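PDB 3FHL: putative oxidoreductase, which probably acts as a nucleotide-dependent oxidoreductase of the Gfo/Idh/MocA family, with NAD(P) the likely cofactor and a substrate that is not established. Local coordinates for residues E4-L10 / H30-I36; I66-N72 / K90-E95. Residues are numbered along the deposited sequence.

Interaction 1: E4-L10 / H30-I36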
ATOM      1  N   GLU C   4     -13.540 -14.297  43.826  1.00 76.25           N
ATOM      2  CA  GLU C   4     -13.484 -15.563  43.032  1.00 75.50           C
ATOM      3  C   GLU C   4     -14.297 -15.471  41.725  1.00 69.69           C
ATOM      4  O   GLU C   4     -13.760 -15.725  40.640  1.00 69.54           O
ATOM      5  CB  GLU C   4     -13.949 -16.752  43.885  1.00 78.42           C
ATOM      6  CG  GLU C   4     -13.658 -18.126  43.275  1.00 84.60           C
ATOM      7  CD  GLU C   4     -14.570 -19.220  43.817  1.00 91.02           C
ATOM      8  OE1 GLU C   4     -14.191 -20.409  43.722  1.00 91.44           O
ATOM      9  OE2 GLU C   4     -15.663 -18.896  44.336  1.00 91.73           O
ATOM     10  N   ILE C   5     -15.581 -15.119  41.833  1.00 60.35           N
ATOM     11  CA  ILE C   5     -16.441 -14.958  40.652  1.00 53.13           C
ATOM     12  C   ILE C   5     -16.933 -13.512  40.485  1.00 48.59           C
ATOM     13  O   ILE C   5     -17.509 -12.922  41.402  1.00 42.13           O
ATOM     14  CB  ILE C   5     -17.597 -16.007  40.614  1.00 53.11           C
ATOM     15  CG1 ILE C   5     -17.034 -17.379  40.229  1.00 54.99           C
ATOM     16  CG2 ILE C   5     -18.704 -15.610  39.625  1.00 46.27           C
ATOM     17  CD1 ILE C   5     -17.948 -18.552  40.560  1.00 63.99           C
ATOM     18  N   ILE C   6     -16.667 -12.951  39.307  1.00 40.81           N
ATOM     19  CA  ILE C   6     -17.050 -11.578  38.974  1.00 35.66           C
ATOM     20  C   ILE C   6     -18.510 -11.536  38.519  1.00 37.33           C
ATOM     21  O   ILE C   6     -18.856 -12.074  37.463  1.00 33.01           O
ATOM     22  CB  ILE C   6     -16.088 -10.986  37.903  1.00 34.06           C
ATOM     23  CG1 ILE C   6     -14.653 -11.013  38.433  1.00 37.50           C
ATOM     24  CG2 ILE C   6     -16.478  -9.550  37.553  1.00 35.31           C
ATOM     25  CD1 ILE C   6     -13.566 -11.042  37.357  1.00 37.01           C
ATOM     26  N   LYS C   7     -19.369 -10.918  39.335  1.00 30.85           N
ATOM     27  CA  LYS C   7     -20.787 -10.804  39.002  1.00 38.39           C
ATOM     28  C   LYS C   7     -20.977  -9.663  38.015  1.00 35.47           C
ATOM     29  O   LYS C   7     -20.687  -8.512  38.329  1.00 32.07           O
ATOM     30  CB  LYS C   7     -21.646 -10.565  40.251  1.00 35.08           C
ATOM     31  CG  LYS C   7     -22.320 -11.810  40.795  1.00 46.00           C
ATOM     32  CD  LYS C   7     -23.311 -11.457  41.921  1.00 46.72           C
ATOM     33  CE  LYS C   7     -23.794 -12.686  42.665  1.00 50.81           C
ATOM     34  NZ  LYS C   7     -24.920 -13.381  41.983  1.00 49.22           N
ATOM     35  N   THR C   8     -21.480  -9.992  36.828  1.00 34.11           N
ATOM     36  CA  THR C   8     -21.479  -9.041  35.721  1.00 34.35           C
ATOM     37  C   THR C   8     -22.871  -8.649  35.256  1.00 32.17           C
ATOM     38  O   THR C   8     -23.751  -9.510  35.083  1.00 34.30           O
ATOM     39  CB  THR C   8     -20.660  -9.583  34.527  1.00 28.84           C
ATOM     40  OG1 THR C   8     -19.397 -10.059  35.002  1.00 31.75           O
ATOM     41  CG2 THR C   8     -20.426  -8.496  33.467  1.00 28.33           C
ATOM     42  N   GLY C   9     -23.045  -7.340  35.069  1.00 32.31           N
ATOM     43  CA  GLY C   9     -24.235  -6.770  34.449  1.00 34.97           C
ATOM     44  C   GLY C   9     -23.958  -6.324  33.014  1.00 37.33           C
ATOM     45  O   GLY C   9     -22.998  -5.597  32.753  1.00 35.27           O
ATOM     46  N   LEU C  10     -24.802  -6.765  32.090  1.00 33.83           N
ATOM     47  CA  LEU C  10     -24.671  -6.416  30.672  1.00 32.70           C
ATOM     48  C   LEU C  10     -25.719  -5.364  30.325  1.00 34.69           C
ATOM     49  O   LEU C  10     -26.916  -5.592  30.510  1.00 33.16           O
ATOM     50  CB  LEU C  10     -24.820  -7.676  29.804  1.00 36.64           C
ATOM     51  CG  LEU C  10     -24.602  -7.585  28.279  1.00 35.10           C
ATOM     52  CD1 LEU C  10     -23.238  -6.991  27.925  1.00 29.14           C
ATOM     53  CD2 LEU C  10     -24.805  -8.946  27.607  1.00 33.64           C
ATOM     54  N   HIS C  30     -14.967 -17.716  35.472  1.00 36.31           N
ATOM     55  CA  HIS C  30     -14.629 -16.701  36.470  1.00 30.65           C
ATOM     56  C   HIS C  30     -15.614 -15.541  36.476  1.00 30.78           C
ATOM     57  O   HIS C  30     -15.456 -14.587  37.244  1.00 28.50           O
ATOM     58  CB  HIS C  30     -13.215 -16.175  36.255  1.00 36.36           C
ATOM     59  CG  HIS C  30     -12.165 -17.242  36.230  1.00 40.33           C
ATOM     60  ND1 HIS C  30     -11.746 -17.904  37.363  1.00 45.79           N
ATOM     61  CD2 HIS C  30     -11.435 -17.749  35.205  1.00 47.22           C
ATOM     62  CE1 HIS C  30     -10.813 -18.785  37.038  1.00 44.90           C
ATOM     63  NE2 HIS C  30     -10.604 -18.708  35.735  1.00 46.32           N
ATOM     64  N   PHE C  31     -16.624 -15.615  35.613  1.00 29.74           N
ATOM     65  CA  PHE C  31     -17.651 -14.584  35.542  1.00 28.96           C
ATOM     66  C   PHE C  31     -19.002 -15.231  35.711  1.00 34.12           C
ATOM     67  O   PHE C  31     -19.200 -16.372  35.301  1.00 35.32           O
ATOM     68  CB  PHE C  31     -17.634 -13.865  34.167  1.00 28.77           C
ATOM     69  CG  PHE C  31     -16.408 -13.011  33.936  1.00 28.25           C
ATOM     70  CD1 PHE C  31     -16.449 -11.644  34.158  1.00 30.11           C
ATOM     71  CD2 PHE C  31     -15.214 -13.585  33.506  1.00 29.61           C
ATOM     72  CE1 PHE C  31     -15.310 -10.853  33.968  1.00 29.54           C
ATOM     73  CE2 PHE C  31     -14.071 -12.811  33.329  1.00 28.29           C
ATOM     74  CZ  PHE C  31     -14.125 -11.447  33.543  1.00 25.67           C
ATOM     75  N   GLU C  32     -19.941 -14.486  36.284  1.00 34.56           N
ATOM     76  CA  GLU C  32     -21.339 -14.856  36.190  1.00 36.47           C
ATOM     77  C   GLU C  32     -22.051 -13.805  35.354  1.00 30.69           C
ATOM     78  O   GLU C  32     -22.003 -12.606  35.673  1.00 32.44           O
ATOM     79  CB  GLU C  32     -21.986 -14.970  37.582  1.00 38.59           C
ATOM     80  CG  GLU C  32     -23.471 -15.341  37.522  1.00 33.95           C
ATOM     81  CD  GLU C  32     -24.212 -15.189  38.851  1.00 44.31           C
ATOM     82  OE1 GLU C  32     -25.400 -15.573  38.900  1.00 39.47           O
ATOM     83  OE2 GLU C  32     -23.626 -14.681  39.833  1.00 37.67           O
ATOM     84  N   LEU C  33     -22.691 -14.243  34.271  1.00 32.40           N
ATOM     85  CA  LEU C  33     -23.593 -13.382  33.522  1.00 34.99           C
ATOM     86  C   LEU C  33     -24.848 -13.250  34.365  1.00 37.42           C
ATOM     87  O   LEU C  33     -25.807 -14.014  34.218  1.00 36.00           O
ATOM     88  CB  LEU C  33     -23.902 -13.938  32.122  1.00 31.22           C
ATOM     89  CG  LEU C  33     -24.758 -13.082  31.160  1.00 33.47           C
ATOM     90  CD1 LEU C  33     -24.159 -11.696  30.854  1.00 32.42           C
ATOM     91  CD2 LEU C  33     -25.053 -13.839  29.860  1.00 34.46           C
ATOM     92  N   TYR C  34     -24.812 -12.265  35.256  1.00 38.06           N
ATOM     93  CA  TYR C  34     -25.760 -12.184  36.361  1.00 39.54           C
ATOM     94  C   TYR C  34     -27.024 -11.435  35.952  1.00 37.63           C
ATOM     95  O   TYR C  34     -28.136 -11.941  36.130  1.00 43.06           O
ATOM     96  CB  TYR C  34     -25.082 -11.565  37.595  1.00 37.06           C
ATOM     97  CG  TYR C  34     -26.017 -11.320  38.758  1.00 40.93           C
ATOM     98  CD1 TYR C  34     -26.776 -12.362  39.305  1.00 38.02           C
ATOM     99  CD2 TYR C  34     -26.155 -10.043  39.301  1.00 41.07           C
ATOM    100  CE1 TYR C  34     -27.650 -12.134  40.371  1.00 43.34           C
ATOM    101  CE2 TYR C  34     -27.024  -9.804  40.370  1.00 44.17           C
ATOM    102  CZ  TYR C  34     -27.767 -10.854  40.898  1.00 39.33           C
ATOM    103  OH  TYR C  34     -28.628 -10.621  41.951  1.00 46.79           O
ATOM    104  N   LYS C  35     -26.853 -10.248  35.381  1.00 36.54           N
ATOM    105  CA  LYS C  35     -27.991  -9.427  35.003  1.00 40.57           C
ATOM    106  C   LYS C  35     -27.884  -8.827  33.607  1.00 42.00           C
ATOM    107  O   LYS C  35     -26.842  -8.308  33.234  1.00 39.01           O
ATOM    108  CB  LYS C  35     -28.214  -8.323  36.035  1.00 39.13           C
ATOM    109  CG  LYS C  35     -29.193  -8.718  37.100  1.00 46.11           C
ATOM    110  CD  LYS C  35     -29.375  -7.631  38.129  1.00 40.57           C
ATOM    111  CE  LYS C  35     -30.350  -8.119  39.172  1.00 41.17           C
ATOM    112  NZ  LYS C  35     -30.342  -7.326  40.430  1.00 41.22           N
ATOM    113  N   ILE C  36     -28.974  -8.899  32.845  1.00 40.47           N
ATOM    114  CA  ILE C  36     -29.021  -8.320  31.500  1.00 37.16           C
ATOM    115  C   ILE C  36     -30.148  -7.289  31.407  1.00 42.69           C
ATOM    116  O   ILE C  36     -31.305  -7.598  31.694  1.00 40.97           O
ATOM    117  CB  ILE C  36     -29.191  -9.415  30.398  1.00 38.87           C
ATOM    118  CG1 ILE C  36     -28.032 -10.425  30.446  1.00 32.13           C
ATOM    119  CG2 ILE C  36     -29.283  -8.788  29.014  1.00 37.65           C
ATOM    120  CD1 ILE C  36     -28.287 -11.715  29.676  1.00 34.82           C
TER
HETATM  121  O   HOH W   1     -27.400 -12.735  43.630  1.00 49.97           O
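Just before the strand, Ile5 packs CG2 3.9 Å from Glu32 CB. Regular parallel pairing starts at Ile6, whose N donates to His30 O (2.9 Å) and whose O accepts from Glu32 N (2.9 Å). Ile6 lays CD1 over one face of the Phe31 ring, a CH-pi contact 4.2 Å from the centroid, and Tyr315 of helix 309-320 packs on both residues. Lys7 points to the other face of the sheet. Its NZ makes a salt bridge to Glu32 OE2 (2.8 Å) and sits 3.7 Å from the centroid of the Tyr34 ring, a cation-pi contact extended by CH-pi packing of CD over the same ring. Helix 15-27 links the two strands, packs on the Thr8/Phe31 face and completes the Rossmann fold's first beta-alpha-beta unit. Thr8 N donates to Glu32 O (2.9 Å), while Thr8 O accepts from both Tyr34 N (3.0 Å) and Lys35 N (3.2 Å). Tyr34 is the extra residue of a beta bulge, next to an inverse gamma turn centred on Leu33; pairing resumes with Gly9 opposite Lys35. Leu10 N then bonds to Lys35 O (2.8 Å), and Leu10 CB packs against Leu33 CD1 (4.2 Å) and Ile36 CG1 (4.3 Å).

Interaction 2: I66-N72 / K90-E95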
ATOM      1  N   ILE C  66     -23.151  -6.432  42.172  1.00 35.52           N
ATOM      2  CA  ILE C  66     -22.473  -6.415  40.858  1.00 36.46           C
ATOM      3  C   ILE C  66     -21.046  -5.858  40.965  1.00 35.40           C
ATOM      4  O   ILE C  66     -20.831  -4.805  41.557  1.00 37.92           O
ATOM      5  CB  ILE C  66     -23.326  -5.725  39.749  1.00 34.68           C
ATOM      6  CG1 ILE C  66     -24.469  -6.655  39.322  1.00 30.24           C
ATOM      7  CG2 ILE C  66     -22.463  -5.367  38.519  1.00 31.70           C
ATOM      8  CD1 ILE C  66     -25.527  -6.016  38.383  1.00 29.00           C
ATOM      9  N   ASP C  67     -20.081  -6.609  40.432  1.00 32.59           N
ATOM     10  CA  ASP C  67     -18.673  -6.200  40.423  1.00 28.87           C
ATOM     11  C   ASP C  67     -18.332  -5.430  39.152  1.00 33.08           C
ATOM     12  O   ASP C  67     -17.501  -4.518  39.172  1.00 34.57           O
ATOM     13  CB  ASP C  67     -17.765  -7.440  40.493  1.00 32.73           C
ATOM     14  CG  ASP C  67     -17.991  -8.271  41.752  1.00 38.60           C
ATOM     15  OD1 ASP C  67     -17.876  -7.707  42.859  1.00 40.43           O
ATOM     16  OD2 ASP C  67     -18.265  -9.487  41.634  1.00 37.90           O
ATOM     17  N   LEU C  68     -18.962  -5.827  38.047  1.00 34.41           N
ATOM     18  CA  LEU C  68     -18.591  -5.343  36.709  1.00 34.10           C
ATOM     19  C   LEU C  68     -19.802  -5.047  35.842  1.00 31.55           C
ATOM     20  O   LEU C  68     -20.737  -5.852  35.762  1.00 31.48           O
ATOM     21  CB  LEU C  68     -17.676  -6.361  36.004  1.00 32.54           C
ATOM     22  CG  LEU C  68     -17.221  -6.113  34.547  1.00 34.79           C
ATOM     23  CD1 LEU C  68     -16.254  -4.953  34.471  1.00 31.87           C
ATOM     24  CD2 LEU C  68     -16.584  -7.364  33.949  1.00 30.87           C
ATOM     25  N   ILE C  69     -19.775  -3.884  35.195  1.00 32.76           N
ATOM     26  CA  ILE C  69     -20.803  -3.510  34.235  1.00 33.11           C
ATOM     27  C   ILE C  69     -20.178  -3.327  32.847  1.00 33.98           C
ATOM     28  O   ILE C  69     -19.173  -2.639  32.694  1.00 31.91           O
ATOM     29  CB  ILE C  69     -21.580  -2.237  34.672  1.00 32.87           C
ATOM     30  CG1 ILE C  69     -22.437  -2.541  35.911  1.00 36.11           C
ATOM     31  CG2 ILE C  69     -22.497  -1.718  33.542  1.00 31.33           C
ATOM     32  CD1 ILE C  69     -23.154  -1.320  36.476  1.00 37.02           C
ATOM     33  N   VAL C  70     -20.775  -3.982  31.854  1.00 33.63           N
ATOM     34  CA  VAL C  70     -20.375  -3.839  30.457  1.00 32.12           C
ATOM     35  C   VAL C  70     -21.324  -2.858  29.776  1.00 34.03           C
ATOM     36  O   VAL C  70     -22.511  -3.165  29.564  1.00 34.58           O
ATOM     37  CB  VAL C  70     -20.370  -5.205  29.729  1.00 31.85           C
ATOM     38  CG1 VAL C  70     -19.974  -5.037  28.245  1.00 36.24           C
ATOM     39  CG2 VAL C  70     -19.410  -6.173  30.423  1.00 26.82           C
ATOM     40  N   VAL C  71     -20.799  -1.678  29.450  1.00 32.67           N
ATOM     41  CA  VAL C  71     -21.579  -0.602  28.818  1.00 34.22           C
ATOM     42  C   VAL C  71     -21.543  -0.776  27.285  1.00 38.08           C
ATOM     43  O   VAL C  71     -20.563  -0.419  26.617  1.00 36.79           O
ATOM     44  CB  VAL C  71     -21.082   0.805  29.294  1.00 33.75           C
ATOM     45  CG1 VAL C  71     -21.813   1.967  28.594  1.00 32.34           C
ATOM     46  CG2 VAL C  71     -21.249   0.936  30.810  1.00 31.54           C
ATOM     47  N   ASN C  72     -22.607  -1.365  26.745  1.00 32.75           N
ATOM     48  CA  ASN C  72     -22.696  -1.634  25.306  1.00 36.67           C
ATOM     49  C   ASN C  72     -24.029  -1.151  24.725  1.00 40.10           C
ATOM     50  O   ASN C  72     -24.595  -1.760  23.813  1.00 42.79           O
ATOM     51  CB  ASN C  72     -22.474  -3.123  25.034  1.00 32.60           C
ATOM     52  CG  ASN C  72     -23.558  -3.994  25.631  1.00 38.82           C
ATOM     53  OD1 ASN C  72     -24.083  -3.706  26.704  1.00 36.47           O
ATOM     54  ND2 ASN C  72     -23.918  -5.048  24.927  1.00 33.20           N
ATOM     55  N   LYS C  90     -18.755   0.564  40.588  1.00 37.07           N
ATOM     56  CA  LYS C  90     -18.579  -0.652  39.799  0.50 35.91           C
ATOM     57  C   LYS C  90     -17.365  -0.551  38.865  1.00 34.39           C
ATOM     58  O   LYS C  90     -17.006   0.533  38.422  1.00 35.01           O
ATOM     59  CB  LYS C  90     -19.863  -0.978  39.022  0.50 38.62           C
ATOM     60  CG  LYS C  90     -21.186  -0.816  39.823  0.50 44.63           C
ATOM     61  CD  LYS C  90     -21.203  -1.627  41.126  0.50 38.96           C
ATOM     62  CE  LYS C  90     -22.374  -1.278  42.041  0.50 38.89           C
ATOM     63  NZ  LYS C  90     -21.963  -1.358  43.496  0.50 33.33           N
ATOM     64  N   ASN C  91     -16.722  -1.689  38.598  1.00 35.03           N
ATOM     65  CA  ASN C  91     -15.697  -1.754  37.545  1.00 36.62           C
ATOM     66  C   ASN C  91     -16.438  -1.705  36.208  1.00 33.17           C
ATOM     67  O   ASN C  91     -17.592  -2.155  36.130  1.00 28.36           O
ATOM     68  CB  ASN C  91     -14.859  -3.030  37.653  1.00 35.21           C
ATOM     69  CG  ASN C  91     -14.052  -3.090  38.928  1.00 35.08           C
ATOM     70  OD1 ASN C  91     -13.062  -2.370  39.100  1.00 29.36           O
ATOM     71  ND2 ASN C  91     -14.466  -3.961  39.835  1.00 36.81           N
ATOM     72  N   VAL C  92     -15.815  -1.135  35.168  1.00 31.94           N
ATOM     73  CA  VAL C  92     -16.559  -0.816  33.930  1.00 32.18           C
ATOM     74  C   VAL C  92     -15.841  -1.202  32.632  1.00 31.26           C
ATOM     75  O   VAL C  92     -14.650  -0.921  32.454  1.00 28.49           O
ATOM     76  CB  VAL C  92     -16.958   0.713  33.866  1.00 33.03           C
ATOM     77  CG1 VAL C  92     -17.676   1.061  32.564  1.00 31.96           C
ATOM     78  CG2 VAL C  92     -17.852   1.093  35.018  1.00 30.72           C
ATOM     79  N   VAL C  93     -16.581  -1.851  31.739  1.00 34.81           N
ATOM     80  CA  VAL C  93     -16.178  -1.979  30.332  1.00 35.12           C
ATOM     81  C   VAL C  93     -17.062  -1.076  29.471  1.00 34.58           C
ATOM     82  O   VAL C  93     -18.291  -1.121  29.579  1.00 30.94           O
ATOM     83  CB  VAL C  93     -16.262  -3.451  29.848  1.00 30.00           C
ATOM     84  CG1 VAL C  93     -16.182  -3.557  28.307  1.00 37.55           C
ATOM     85  CG2 VAL C  93     -15.145  -4.240  30.465  1.00 31.35           C
ATOM     86  N   VAL C  94     -16.438  -0.245  28.631  1.00 33.20           N
ATOM     87  CA  VAL C  94     -17.194   0.533  27.648  1.00 33.79           C
ATOM     88  C   VAL C  94     -16.856   0.082  26.228  1.00 35.81           C
ATOM     89  O   VAL C  94     -15.690  -0.119  25.876  1.00 31.16           O
ATOM     90  CB  VAL C  94     -16.950   2.060  27.733  1.00 31.85           C
ATOM     91  CG1 VAL C  94     -18.118   2.830  27.086  1.00 36.19           C
ATOM     92  CG2 VAL C  94     -16.757   2.516  29.168  1.00 37.00           C
ATOM     93  N   GLU C  95     -17.896  -0.080  25.427  1.00 35.49           N
ATOM     94  CA  GLU C  95     -17.729  -0.275  23.997  1.00 39.33           C
ATOM     95  C   GLU C  95     -17.426   1.034  23.305  1.00 33.96           C
ATOM     96  O   GLU C  95     -17.830   2.106  23.775  1.00 38.44           O
ATOM     97  CB  GLU C  95     -18.990  -0.863  23.405  1.00 34.32           C
ATOM     98  CG  GLU C  95     -18.992  -2.357  23.463  1.00 42.30           C
ATOM     99  CD  GLU C  95     -19.880  -2.972  22.417  1.00 45.97           C
ATOM    100  OE1 GLU C  95     -20.934  -2.378  22.094  1.00 46.41           O
ATOM    101  OE2 GLU C  95     -19.531  -4.070  21.926  1.00 46.29           O
TER
HETATM  102  O   HOH W   2     -23.939  -1.614  20.914  1.00 62.63           O
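Lys90 lays its aliphatic chain along the start of 66-72: CD lies 3.2 Å from Ile66 O and CG 3.9 Å from Ile69 CD1, while NZ bonds to Ala88 O. At Asn91 both backbone and side chain turn to one acceptor, Asp67 O, with N at 3.0 Å and ND2 at 3.2 Å; OD1 is taken by Met118 N. Asn91 O then receives Ile69 N (2.9 Å). Val92 sets CG1 4.0 Å from Val71 CG2, on the face covered by Ala85 of helix 78-87. That helix links the two strands in a parallel beta-alpha-beta crossover, which begins the second half of the Rossmann sheet. Val93 has its side chain on the other face, under helix 309-320, where CG1 meets Val70 CG1 (4.1 Å) and CG2 meets Leu68 CD1 (4.2 Å). Its N donates to Ile69 O (2.9 Å) and its O accepts from Val71 N at a short 2.6 Å. Val94 returns to the helix 78-87 face, CG1 lying 4.1 Å from Val71 CG1. Glu95 N reaches Val71 O (2.9 Å), its carboxylate OE2 bonds to His21 NE2, and OE1 comes within 3.4 Å of Asn72 CB.

Overall arrangement
Interactions 1 and 2 belong to one parallel sheet, their centres about 10 Å apart, and meet along the seam between strands 6-10 and 68-71. There Gly9 N probably bonds to Leu68 O (2.8 Å) and Gly9 O to Val70 N (2.9 Å), so the four strands run 31-37, 6-10, 68-71, 91-95 across the sheet. Strands 6-10 and 68-71 are the central neighbours where the two halves of the Rossmann sheet meet, and helix 309-320 covers side chains from both interactions. At the C-terminal ends of these strands, Asn72 bonds to Ala12 and Ser16, and Glu95 to His21; in Rossmann domains this edge usually borders the dinucleotide, so a cofactor probably binds nearby.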